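Local coordinates for protein UDP-galactopyranose mutase (Deinococcus radiodurans, PDB 3HDQ) that probably interconverts UDP-galactopyranose and UDP-galactofuranose, using a bound FAD cofactor, at residues H109-V115 against T292-P298; L120-I124 against K174-G178; F146-K152 against V164-R169. All coordinates share one frame; numbering follows the deposited sequence.

Contacts 1 and 2 adjoin, with centres about 9 Å apart, and both touch the bound UDP-galactose. Strands 111-115 and 118-122 are neighbours in one mixed sheet, and Val111 packs on Ile122 between them. Contact 1 meets both ends of the ligand, the galactose through His109 and Thr294 and the uracil through Asn296. Contact 2 adds a second hold on the uracil from helix 159-184. Contact 3 lies nearer the start of that helix, its centre about 14 Å from that of contact 2. Ile124 and Phe146 join these two. Contact 3 stands away from the pocket: the side chain of Val167 is about 11 Å from the ligand.

Contact 1: H109-V115 against T292-P298; sequences HRVLASV and TGTVNYP. With GDU (galactose-uridine-5'-diphosphate), chain K.
Strands 111-115 and 294-296 run side by side in the same direction, their short axes 4.6 Å apart at closest approach and turned by 30°. Three backbone hydrogen bonds join them: Leu112 N to Thr294 O, Asn296 N to Leu112 O, and Ser114 N to Asn296 O. Water 1 accepts from both Arg110 N and Gly293 N before the strands begin. Val111, Thr294, Ala113 and Asn296 share the sheet face turned to the substrate. The His109 ring meets Thr294 OG1 at its edge, with CE1 3.3 Å from that oxygen. His109 NE2 is hydrogen-bonded to galactose O6' at 3.2 Å. Thr294 OG1 reaches the same O6' by a weak bond. Second-shell hydroxyls position both groups: Tyr107 OH holds His109 ND1, and Ser307 OG holds Thr294 OG1. Asn296 CG stands beside its own backbone N (chi1 -73°), which carries the amide to the uracil. There Asn296 ND2 donates to uracil O4 at 3.1 Å in a fairly straight bond (153°). Its OD1 lies 3.7 Å from Val111 CG1. At the far end, Ser114 CB packs obliquely against the Tyr297 ring, 3.6 Å from CD2. The Val115 side chain crosses Pro298 at about a right angle, with CG2 4.0 Å from Pro298 CG. This parallel pair lies within a mixed sheet, and its His109, Thr294 and Asn296 form part of the UDP-galactose pocket of the mutase.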
loop_
_atom_site.group_PDB
_atom_site.type_symbol
_atom_site.label_atom_id
_atom_site.label_comp_id
_atom_site.label_asym_id
_atom_site.label_seq_id
_atom_site.Cartn_x
_atom_site.Cartn_y
_atom_site.Cartn_z
ATOM N N HIS A 109 3.120 24.762 -7.116
ATOM C CA HIS A 109 2.956 24.182 -8.454
ATOM C C HIS A 109 2.964 25.267 -9.529
ATOM O O HIS A 109 2.406 26.339 -9.341
ATOM C CB HIS A 109 1.618 23.414 -8.469
ATOM C CG HIS A 109 1.366 22.579 -9.693
ATOM N ND1 HIS A 109 2.216 21.580 -10.112
ATOM C CD2 HIS A 109 0.304 22.543 -10.537
ATOM C CE1 HIS A 109 1.711 20.988 -11.184
ATOM N NE2 HIS A 109 0.546 21.551 -11.458
ATOM N N ARG A 110 3.598 24.978 -10.657
ATOM C CA ARG A 110 3.625 25.905 -11.777
ATOM C C ARG A 110 3.295 25.170 -13.058
ATOM O O ARG A 110 3.812 24.081 -13.320
ATOM C CB ARG A 110 4.978 26.604 -11.892
ATOM C CG ARG A 110 5.213 27.607 -10.772
ATOM C CD ARG A 110 6.607 28.178 -10.825
ATOM N NE ARG A 110 6.747 29.378 -10.008
ATOM C CZ ARG A 110 7.186 29.399 -8.756
ATOM N NH1 ARG A 110 7.509 28.275 -8.139
ATOM N NH2 ARG A 110 7.285 30.553 -8.113
ATOM N N VAL A 111 2.408 25.771 -13.842
ATOM C CA VAL A 111 1.929 25.164 -15.069
ATOM C C VAL A 111 2.289 26.039 -16.267
ATOM O O VAL A 111 2.206 27.271 -16.202
ATOM C CB VAL A 111 0.404 24.966 -15.013
ATOM C CG1 VAL A 111 -0.105 24.270 -16.292
ATOM C CG2 VAL A 111 0.006 24.202 -13.732
ATOM N N LEU A 112 2.703 25.395 -17.350
ATOM C CA LEU A 112 2.973 26.090 -18.593
ATOM C C LEU A 112 1.976 25.630 -19.651
ATOM O O LEU A 112 1.669 24.445 -19.748
ATOM C CB LEU A 112 4.404 25.821 -19.052
ATOM C CG LEU A 112 5.542 26.830 -18.852
ATOM C CD1 LEU A 112 5.305 27.797 -17.717
ATOM C CD2 LEU A 112 6.864 26.083 -18.652
ATOM N N ALA A 113 1.455 26.567 -20.435
ATOM C CA ALA A 113 0.550 26.204 -21.521
ATOM C C ALA A 113 1.280 26.251 -22.854
ATOM O O ALA A 113 2.009 27.198 -23.134
ATOM C CB ALA A 113 -0.664 27.127 -21.544
ATOM N N SER A 114 1.083 25.219 -23.663
ATOM C CA SER A 114 1.684 25.155 -24.985
ATOM C C SER A 114 0.791 25.865 -26.000
ATOM O O SER A 114 -0.281 25.379 -26.366
ATOM C CB SER A 114 1.926 23.704 -25.386
ATOM O OG SER A 114 2.450 23.627 -26.695
ATOM N N VAL A 115 1.243 27.032 -26.439
ATOM C CA VAL A 115 0.459 27.895 -27.310
ATOM C C VAL A 115 1.417 28.538 -28.295
ATOM O O VAL A 115 2.455 29.068 -27.892
ATOM C CB VAL A 115 -0.229 29.003 -26.482
ATOM C CG1 VAL A 115 -0.682 30.154 -27.373
ATOM C CG2 VAL A 115 -1.399 28.427 -25.688
ATOM N N THR A 292 8.341 22.001 -15.953
ATOM C CA THR A 292 7.583 22.217 -14.701
ATOM C C THR A 292 6.755 20.993 -14.391
ATOM O O THR A 292 6.774 20.026 -15.147
ATOM C CB THR A 292 6.535 23.357 -14.777
ATOM O OG1 THR A 292 5.914 23.350 -16.072
ATOM C CG2 THR A 292 7.131 24.691 -14.503
ATOM N N GLY A 293 5.974 21.073 -13.312
ATOM C CA GLY A 293 5.091 19.989 -12.908
ATOM C C GLY A 293 4.104 19.535 -13.969
ATOM O O GLY A 293 3.925 18.338 -14.188
ATOM N N THR A 294 3.477 20.494 -14.645
ATOM C CA THR A 294 2.463 20.178 -15.640
ATOM C C THR A 294 2.546 21.111 -16.843
ATOM O O THR A 294 2.682 22.330 -16.692
ATOM C CB THR A 294 1.042 20.285 -15.022
ATOM O OG1 THR A 294 0.921 19.367 -13.928
ATOM C CG2 THR A 294 -0.035 19.982 -16.055
ATOM N N VAL A 295 2.464 20.532 -18.038
ATOM C CA VAL A 295 2.311 21.305 -19.259
ATOM C C VAL A 295 0.904 21.082 -19.812
ATOM O O VAL A 295 0.521 19.931 -20.055
ATOM C CB VAL A 295 3.322 20.872 -20.355
ATOM C CG1 VAL A 295 3.039 21.618 -21.647
ATOM C CG2 VAL A 295 4.745 21.103 -19.914
ATOM N N ASN A 296 0.147 22.166 -20.014
ATOM C CA ASN A 296 -1.200 22.081 -20.611
ATOM C C ASN A 296 -1.163 22.190 -22.130
ATOM O O ASN A 296 -0.293 22.857 -22.685
ATOM C CB ASN A 296 -2.148 23.158 -20.051
ATOM C CG ASN A 296 -2.591 22.878 -18.622
ATOM O OD1 ASN A 296 -2.244 21.846 -18.035
ATOM N ND2 ASN A 296 -3.357 23.801 -18.050
ATOM N N TYR A 297 -2.122 21.553 -22.799
ATOM C CA TYR A 297 -2.201 21.590 -24.259
ATOM C C TYR A 297 -3.579 22.017 -24.746
ATOM O O TYR A 297 -4.393 21.183 -25.113
ATOM C CB TYR A 297 -1.836 20.228 -24.848
ATOM C CG TYR A 297 -0.369 19.901 -24.712
ATOM C CD1 TYR A 297 0.095 19.128 -23.658
ATOM C CD2 TYR A 297 0.560 20.379 -25.637
ATOM C CE1 TYR A 297 1.446 18.831 -23.529
ATOM C CE2 TYR A 297 1.917 20.082 -25.515
ATOM C CZ TYR A 297 2.348 19.306 -24.460
ATOM O OH TYR A 297 3.687 19.012 -24.327
ATOM N N PRO A 298 -3.837 23.329 -24.774
ATOM C CA PRO A 298 -5.180 23.809 -25.104
ATOM C C PRO A 298 -5.558 23.554 -26.555
ATOM O O PRO A 298 -6.751 23.485 -26.850
ATOM C CB PRO A 298 -5.087 25.325 -24.874
ATOM C CG PRO A 298 -3.806 25.556 -24.168
ATOM C CD PRO A 298 -2.897 24.434 -24.542
HETATM N N1 GDU K . -8.779 25.843 -18.316
HETATM C C2 GDU K . -8.341 26.067 -19.466
HETATM N N3 GDU K . -7.211 26.131 -20.028
HETATM C C4 GDU K . -6.191 25.883 -19.188
HETATM C C5 GDU K . -6.516 25.591 -17.772
HETATM C C6 GDU K . -7.810 25.575 -17.395
HETATM O O2 GDU K . -9.393 26.304 -20.391
HETATM O O4 GDU K . -5.028 25.872 -19.586
HETATM C C1D GDU K . -10.172 25.808 -17.971
HETATM C C2D GDU K . -10.971 24.518 -18.271
HETATM O O2D GDU K . -12.357 24.769 -18.469
HETATM C C3D GDU K . -10.703 23.725 -17.008
HETATM C C4D GDU K . -10.947 24.829 -15.981
HETATM O O4D GDU K . -10.425 26.025 -16.570
HETATM O O3D GDU K . -11.599 22.623 -16.890
HETATM C C5D GDU K . -10.544 24.519 -14.547
HETATM O O5D GDU K . -9.117 24.340 -14.618
HETATM P PA GDU K . -8.330 23.350 -13.645
HETATM O O1A GDU K . -6.875 23.650 -13.768
HETATM O O2A GDU K . -8.765 23.630 -12.266
HETATM O O3A GDU K . -8.536 21.843 -14.100
HETATM P PB GDU K . -8.441 20.625 -13.094
HETATM O O1B GDU K . -8.739 19.484 -13.994
HETATM O O2B GDU K . -9.434 20.582 -11.992
HETATM O O3B GDU K . -6.962 20.374 -12.522
HETATM C "C1'" GDU K . -6.447 19.635 -11.396
HETATM C "C2'" GDU K . -6.526 20.521 -10.136
HETATM C "C3'" GDU K . -5.914 21.884 -10.537
HETATM C "C4'" GDU K . -4.389 21.667 -10.770
HETATM C "C5'" GDU K . -4.203 20.505 -11.785
HETATM C "C6'" GDU K . -2.737 19.997 -11.886
HETATM O "O2'" GDU K . -7.872 20.613 -9.633
HETATM O "O3'" GDU K . -6.191 22.848 -9.497
HETATM O "O4'" GDU K . -3.783 21.360 -9.497
HETATM O "O5'" GDU K . -5.060 19.333 -11.686
HETATM O "O6'" GDU K . -2.033 20.547 -13.025
HETATM O O HOH W 1 5.845 22.763 -11.059
#

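Contact 2: L120-I124 against K174-G178; sequences LPIPI and KFFRG. With GDU (galactose-uridine-5'-diphosphate), chain K.
Phe175 meets three side chains of 120-124 with its ring. Ile124 CG1 lies over one face, 4.2 Å from the ring centroid and offset toward the rim, as a CH-pi contact. Ile124 CD1 extends this cover to Phe175 CD1 at 3.8 Å. The extended end of Ile124 (chi2 180°) brings CD1 there. Ile122 CD1 approaches the ring obliquely, 4.0 Å from Phe175 CD2, while Leu120 CD2 comes to the edge near CZ. The backbone of Phe175 serves the ligand: its O accepts from uracil N3 at 2.9 Å. Replacing Phe175 with alanine would probably open a gap beside Ile124 and Ile122 and leave their CD1 ends freer to turn. Phe176 follows and turns its ring end back toward the strand. Ile124 CD1 touches its edge at CE2, 4.2 Å away, and Ile122 CD1 lies 4.3 Å from CZ. Phe176 CD1 is also 3.2 Å from uracil O2, so the ring borders the base. Helix 159-184 thus packs by its two phenylalanines against strand 118-122 and the residues just after it, with Thr128 of helix 126-133 and Ala113 and Val115 of strand 111-115 also touching Phe175.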
loop_
_atom_site.group_PDB
_atom_site.type_symbol
_atom_site.label_atom_id
_atom_site.label_comp_id
_atom_site.label_asym_id
_atom_site.label_seq_id
_atom_site.Cartn_x
_atom_site.Cartn_y
_atom_site.Cartn_z
ATOM N N LEU A 120 4.120 28.950 -22.114
ATOM C CA LEU A 120 3.752 30.221 -21.512
ATOM C C LEU A 120 3.003 30.006 -20.211
ATOM O O LEU A 120 2.233 29.069 -20.100
ATOM C CB LEU A 120 2.864 31.001 -22.495
ATOM C CG LEU A 120 3.492 32.057 -23.412
ATOM C CD1 LEU A 120 4.989 31.838 -23.586
ATOM C CD2 LEU A 120 2.772 32.089 -24.759
ATOM N N PRO A 121 3.196 30.900 -19.231
ATOM C CA PRO A 121 2.496 30.762 -17.953
ATOM C C PRO A 121 0.976 30.788 -18.108
ATOM O O PRO A 121 0.427 31.638 -18.821
ATOM C CB PRO A 121 2.950 32.000 -17.162
ATOM C CG PRO A 121 4.198 32.458 -17.832
ATOM C CD PRO A 121 4.053 32.098 -19.269
ATOM N N ILE A 122 0.319 29.840 -17.453
ATOM C CA ILE A 122 -1.118 29.895 -17.198
ATOM C C ILE A 122 -1.214 29.673 -15.698
ATOM O O ILE A 122 -0.540 28.788 -15.171
ATOM C CB ILE A 122 -1.883 28.793 -17.983
ATOM C CG1 ILE A 122 -3.380 28.851 -17.699
ATOM C CG2 ILE A 122 -1.340 27.405 -17.662
ATOM C CD1 ILE A 122 -4.131 29.781 -18.614
ATOM N N PRO A 123 -1.991 30.499 -14.980
ATOM C CA PRO A 123 -2.860 31.611 -15.390
ATOM C C PRO A 123 -2.177 32.621 -16.316
ATOM O O PRO A 123 -0.979 32.854 -16.193
ATOM C CB PRO A 123 -3.194 32.305 -14.062
ATOM C CG PRO A 123 -2.984 31.312 -13.032
ATOM C CD PRO A 123 -1.894 30.399 -13.514
ATOM N N ILE A 124 -2.940 33.205 -17.237
ATOM C CA ILE A 124 -2.434 34.286 -18.078
ATOM C C ILE A 124 -1.936 35.423 -17.190
ATOM O O ILE A 124 -2.650 35.862 -16.284
ATOM C CB ILE A 124 -3.533 34.826 -19.025
ATOM C CG1 ILE A 124 -3.983 33.729 -20.002
ATOM C CG2 ILE A 124 -3.049 36.089 -19.755
ATOM C CD1 ILE A 124 -5.068 34.150 -20.973
ATOM N N LYS A 174 -7.067 31.202 -27.461
ATOM C CA LYS A 174 -5.737 30.614 -27.379
ATOM C C LYS A 174 -5.483 29.748 -26.145
ATOM O O LYS A 174 -4.757 28.761 -26.232
ATOM C CB LYS A 174 -4.658 31.692 -27.541
ATOM C CG LYS A 174 -4.178 31.779 -28.971
ATOM C CD LYS A 174 -3.541 33.100 -29.326
ATOM C CE LYS A 174 -3.209 33.110 -30.825
ATOM N NZ LYS A 174 -3.306 34.476 -31.420
ATOM N N PHE A 175 -6.094 30.110 -25.018
ATOM C CA PHE A 175 -5.851 29.414 -23.755
ATOM C C PHE A 175 -7.061 28.625 -23.214
ATOM O O PHE A 175 -6.883 27.599 -22.560
ATOM C CB PHE A 175 -5.346 30.401 -22.687
ATOM C CG PHE A 175 -3.963 30.936 -22.960
ATOM C CD1 PHE A 175 -3.775 32.018 -23.804
ATOM C CD2 PHE A 175 -2.850 30.352 -22.370
ATOM C CE1 PHE A 175 -2.504 32.498 -24.064
ATOM C CE2 PHE A 175 -1.575 30.833 -22.629
ATOM C CZ PHE A 175 -1.403 31.901 -23.479
ATOM N N PHE A 176 -8.281 29.100 -23.479
ATOM C CA PHE A 176 -9.471 28.513 -22.851
ATOM C C PHE A 176 -10.415 27.702 -23.739
ATOM O O PHE A 176 -10.811 26.594 -23.360
ATOM C CB PHE A 176 -10.261 29.575 -22.087
ATOM C CG PHE A 176 -9.589 30.014 -20.834
ATOM C CD1 PHE A 176 -9.827 29.355 -19.644
ATOM C CD2 PHE A 176 -8.688 31.063 -20.852
ATOM C CE1 PHE A 176 -9.198 29.752 -18.493
ATOM C CE2 PHE A 176 -8.051 31.463 -19.702
ATOM C CZ PHE A 176 -8.303 30.809 -18.523
ATOM N N ARG A 177 -10.788 28.244 -24.896
ATOM C CA ARG A 177 -11.785 27.584 -25.730
ATOM C C ARG A 177 -11.413 26.146 -26.061
ATOM O O ARG A 177 -12.174 25.222 -25.765
ATOM C CB ARG A 177 -12.059 28.358 -27.017
ATOM C CG ARG A 177 -13.246 27.787 -27.800
ATOM C CD ARG A 177 -13.553 28.575 -29.056
ATOM N NE ARG A 177 -12.376 28.699 -29.911
ATOM C CZ ARG A 177 -12.426 28.923 -31.222
ATOM N NH1 ARG A 177 -13.603 29.037 -31.835
ATOM N NH2 ARG A 177 -11.303 29.019 -31.924
ATOM N N GLY A 178 -10.251 25.958 -26.678
ATOM C CA GLY A 178 -9.806 24.628 -27.071
ATOM C C GLY A 178 -9.656 23.649 -25.905
ATOM O O GLY A 178 -10.043 22.485 -26.009
HETATM N N1 GDU K . -8.779 25.843 -18.316
HETATM C C2 GDU K . -8.341 26.067 -19.466
HETATM N N3 GDU K . -7.211 26.131 -20.028
HETATM C C4 GDU K . -6.191 25.883 -19.188
HETATM C C5 GDU K . -6.516 25.591 -17.772
HETATM C C6 GDU K . -7.810 25.575 -17.395
HETATM O O2 GDU K . -9.393 26.304 -20.391
HETATM O O4 GDU K . -5.028 25.872 -19.586
HETATM C C1D GDU K . -10.172 25.808 -17.971
HETATM C C2D GDU K . -10.971 24.518 -18.271
HETATM O O2D GDU K . -12.357 24.769 -18.469
HETATM C C3D GDU K . -10.703 23.725 -17.008
HETATM C C4D GDU K . -10.947 24.829 -15.981
HETATM O O4D GDU K . -10.425 26.025 -16.570
HETATM O O3D GDU K . -11.599 22.623 -16.890
HETATM C C5D GDU K . -10.544 24.519 -14.547
HETATM O O5D GDU K . -9.117 24.340 -14.618
HETATM P PA GDU K . -8.330 23.350 -13.645
HETATM O O1A GDU K . -6.875 23.650 -13.768
HETATM O O2A GDU K . -8.765 23.630 -12.266
HETATM O O3A GDU K . -8.536 21.843 -14.100
HETATM P PB GDU K . -8.441 20.625 -13.094
HETATM O O1B GDU K . -8.739 19.484 -13.994
HETATM O O2B GDU K . -9.434 20.582 -11.992
HETATM O O3B GDU K . -6.962 20.374 -12.522
HETATM C "C1'" GDU K . -6.447 19.635 -11.396
HETATM C "C2'" GDU K . -6.526 20.521 -10.136
HETATM C "C3'" GDU K . -5.914 21.884 -10.537
HETATM C "C4'" GDU K . -4.389 21.667 -10.770
HETATM C "C5'" GDU K . -4.203 20.505 -11.785
HETATM C "C6'" GDU K . -2.737 19.997 -11.886
HETATM O "O2'" GDU K . -7.872 20.613 -9.633
HETATM O "O3'" GDU K . -6.191 22.848 -9.497
HETATM O "O4'" GDU K . -3.783 21.360 -9.497
HETATM O "O5'" GDU K . -5.060 19.333 -11.686
HETATM O "O6'" GDU K . -2.033 20.547 -13.025
#

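Contact 3: F146-K152 against V164-R169; sequences FASVAEK and VSKVGR
Glu151 and Arg169 form a two-pronged salt bridge. Arg169 NE donates to Glu151 OE1 and Arg169 NH2 to Glu151 OE2, each at 3.0 Å. Both oxygens lie close to the guanidinium plane, but the carboxylate is turned 33° from it. OE2 is met on its syn side and OE1 from above the carboxylate plane. The Arg169 chain, bent at chi2 and chi3, folds its NE edge toward the acid. Arg169 NH1 has a second acidic partner, Glu160, so the guanidinium is held from two directions. Glu151 N gives a nearly straight hydrogen bond to Val164 O, 3.0 Å away. These bonds tie the chain leaving helix 139-149 to helix 159-184, a helix-loop-helix pair, consecutive in the chain. The second helix is kinked here, and Gly168 has a positive phi of 81°; a CB on it would clash with Val149 O. Farther out, Val164 CG2 packs against the Glu151 carboxyl carbon, CD, at 3.4 Å. Ala150 CB sits on Ser165 O. Val167 CG1 lies over one face of the Phe146 ring, 3.8 Å from its centroid, while Phe146 CB rests on Lys166 O.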
loop_
_atom_site.group_PDB
_atom_site.type_symbol
_atom_site.label_atom_id
_atom_site.label_comp_id
_atom_site.label_asym_id
_atom_site.label_seq_id
_atom_site.Cartn_x
_atom_site.Cartn_y
_atom_site.Cartn_z
ATOM N N PHE A 146 -5.840 44.849 -21.369
ATOM C CA PHE A 146 -6.970 43.926 -21.155
ATOM C C PHE A 146 -8.311 44.654 -21.332
ATOM O O PHE A 146 -9.214 44.165 -22.020
ATOM C CB PHE A 146 -6.914 43.276 -19.764
ATOM C CG PHE A 146 -5.932 42.133 -19.651
ATOM C CD1 PHE A 146 -5.615 41.351 -20.757
ATOM C CD2 PHE A 146 -5.349 41.821 -18.427
ATOM C CE1 PHE A 146 -4.719 40.296 -20.649
ATOM C CE2 PHE A 146 -4.456 40.755 -18.310
ATOM C CZ PHE A 146 -4.141 40.000 -19.425
ATOM N N ALA A 147 -8.422 45.821 -20.702
ATOM C CA ALA A 147 -9.592 46.681 -20.839
ATOM C C ALA A 147 -9.946 46.932 -22.304
ATOM O O ALA A 147 -11.119 46.940 -22.678
ATOM C CB ALA A 147 -9.356 48.006 -20.113
ATOM N N SER A 148 -8.922 47.109 -23.134
ATOM C CA SER A 148 -9.118 47.472 -24.536
ATOM C C SER A 148 -9.550 46.314 -25.449
ATOM O O SER A 148 -9.999 46.554 -26.569
ATOM C CB SER A 148 -7.847 48.118 -25.099
ATOM O OG SER A 148 -6.969 47.146 -25.659
ATOM N N VAL A 149 -9.399 45.066 -25.007
ATOM C CA VAL A 149 -9.838 43.941 -25.839
ATOM C C VAL A 149 -11.056 43.236 -25.240
ATOM O O VAL A 149 -11.745 42.469 -25.914
ATOM C CB VAL A 149 -8.712 42.907 -26.093
ATOM C CG1 VAL A 149 -7.616 43.500 -26.982
ATOM C CG2 VAL A 149 -8.140 42.395 -24.776
ATOM N N ALA A 150 -11.318 43.509 -23.970
ATOM C CA ALA A 150 -12.420 42.863 -23.276
ATOM C C ALA A 150 -13.757 43.144 -23.969
ATOM O O ALA A 150 -13.964 44.221 -24.539
ATOM C CB ALA A 150 -12.462 43.307 -21.814
ATOM N N GLU A 151 -14.589 42.134 -24.018
ATOM C CA GLU A 151 -15.918 42.261 -24.507
ATOM C C GLU A 151 -16.794 42.432 -23.310
ATOM O O GLU A 151 -16.572 41.859 -22.288
ATOM C CB GLU A 151 -16.346 41.006 -25.213
ATOM C CG GLU A 151 -15.488 40.645 -26.308
ATOM C CD GLU A 151 -16.048 39.542 -27.076
ATOM O OE1 GLU A 151 -15.429 39.088 -28.018
ATOM O OE2 GLU A 151 -17.127 39.113 -26.727
ATOM N N LYS A 152 -17.805 43.250 -23.426
ATOM C CA LYS A 152 -18.702 43.301 -22.328
ATOM C C LYS A 152 -19.905 42.465 -22.530
ATOM O O LYS A 152 -20.300 42.128 -23.614
ATOM C CB LYS A 152 -19.056 44.695 -21.890
ATOM C CG LYS A 152 -19.216 44.695 -20.392
ATOM C CD LYS A 152 -19.105 43.250 -19.880
ATOM C CE LYS A 152 -17.983 43.049 -18.909
ATOM N NZ LYS A 152 -18.436 42.657 -17.539
ATOM N N VAL A 164 -13.888 36.002 -21.792
ATOM C CA VAL A 164 -13.934 36.980 -22.873
ATOM C C VAL A 164 -14.174 38.412 -22.356
ATOM O O VAL A 164 -13.785 39.380 -22.988
ATOM C CB VAL A 164 -14.967 36.557 -23.943
ATOM C CG1 VAL A 164 -16.387 37.016 -23.567
ATOM C CG2 VAL A 164 -14.564 37.070 -25.298
ATOM N N SER A 165 -14.778 38.536 -21.183
ATOM C CA SER A 165 -15.062 39.844 -20.598
ATOM C C SER A 165 -13.890 40.409 -19.800
ATOM O O SER A 165 -13.950 41.541 -19.306
ATOM C CB SER A 165 -16.306 39.770 -19.696
ATOM O OG SER A 165 -16.031 39.065 -18.500
ATOM N N LYS A 166 -12.830 39.616 -19.668
ATOM C CA LYS A 166 -11.653 40.044 -18.915
ATOM C C LYS A 166 -10.399 40.187 -19.774
ATOM O O LYS A 166 -9.623 41.129 -19.587
ATOM C CB LYS A 166 -11.394 39.102 -17.733
ATOM C CG LYS A 166 -12.497 39.134 -16.693
ATOM C CD LYS A 166 -12.188 38.263 -15.491
ATOM C CE LYS A 166 -13.425 38.163 -14.602
ATOM N NZ LYS A 166 -13.162 37.405 -13.355
ATOM N N VAL A 167 -10.202 39.260 -20.708
ATOM C CA VAL A 167 -8.999 39.269 -21.540
ATOM C C VAL A 167 -9.298 39.195 -23.029
ATOM O O VAL A 167 -8.386 39.066 -23.847
ATOM C CB VAL A 167 -8.055 38.101 -21.189
ATOM C CG1 VAL A 167 -7.560 38.230 -19.762
ATOM C CG2 VAL A 167 -8.755 36.761 -21.425
ATOM N N GLY A 168 -10.576 39.258 -23.386
ATOM C CA GLY A 168 -10.951 39.343 -24.780
ATOM C C GLY A 168 -10.960 38.024 -25.517
ATOM O O GLY A 168 -10.690 36.967 -24.959
ATOM N N ARG A 169 -11.234 38.111 -26.809
ATOM C CA ARG A 169 -11.561 36.959 -27.633
ATOM C C ARG A 169 -10.337 36.163 -28.127
ATOM O O ARG A 169 -10.398 34.941 -28.257
ATOM C CB ARG A 169 -12.425 37.440 -28.804
ATOM C CG ARG A 169 -12.841 36.373 -29.781
ATOM C CD ARG A 169 -13.887 35.446 -29.206
ATOM N NE ARG A 169 -14.997 36.141 -28.548
ATOM C CZ ARG A 169 -16.089 35.521 -28.109
ATOM N NH1 ARG A 169 -16.209 34.209 -28.275
ATOM N NH2 ARG A 169 -17.054 36.201 -27.503
HETATM O O HOH W 2 -11.859 40.827 -27.732
#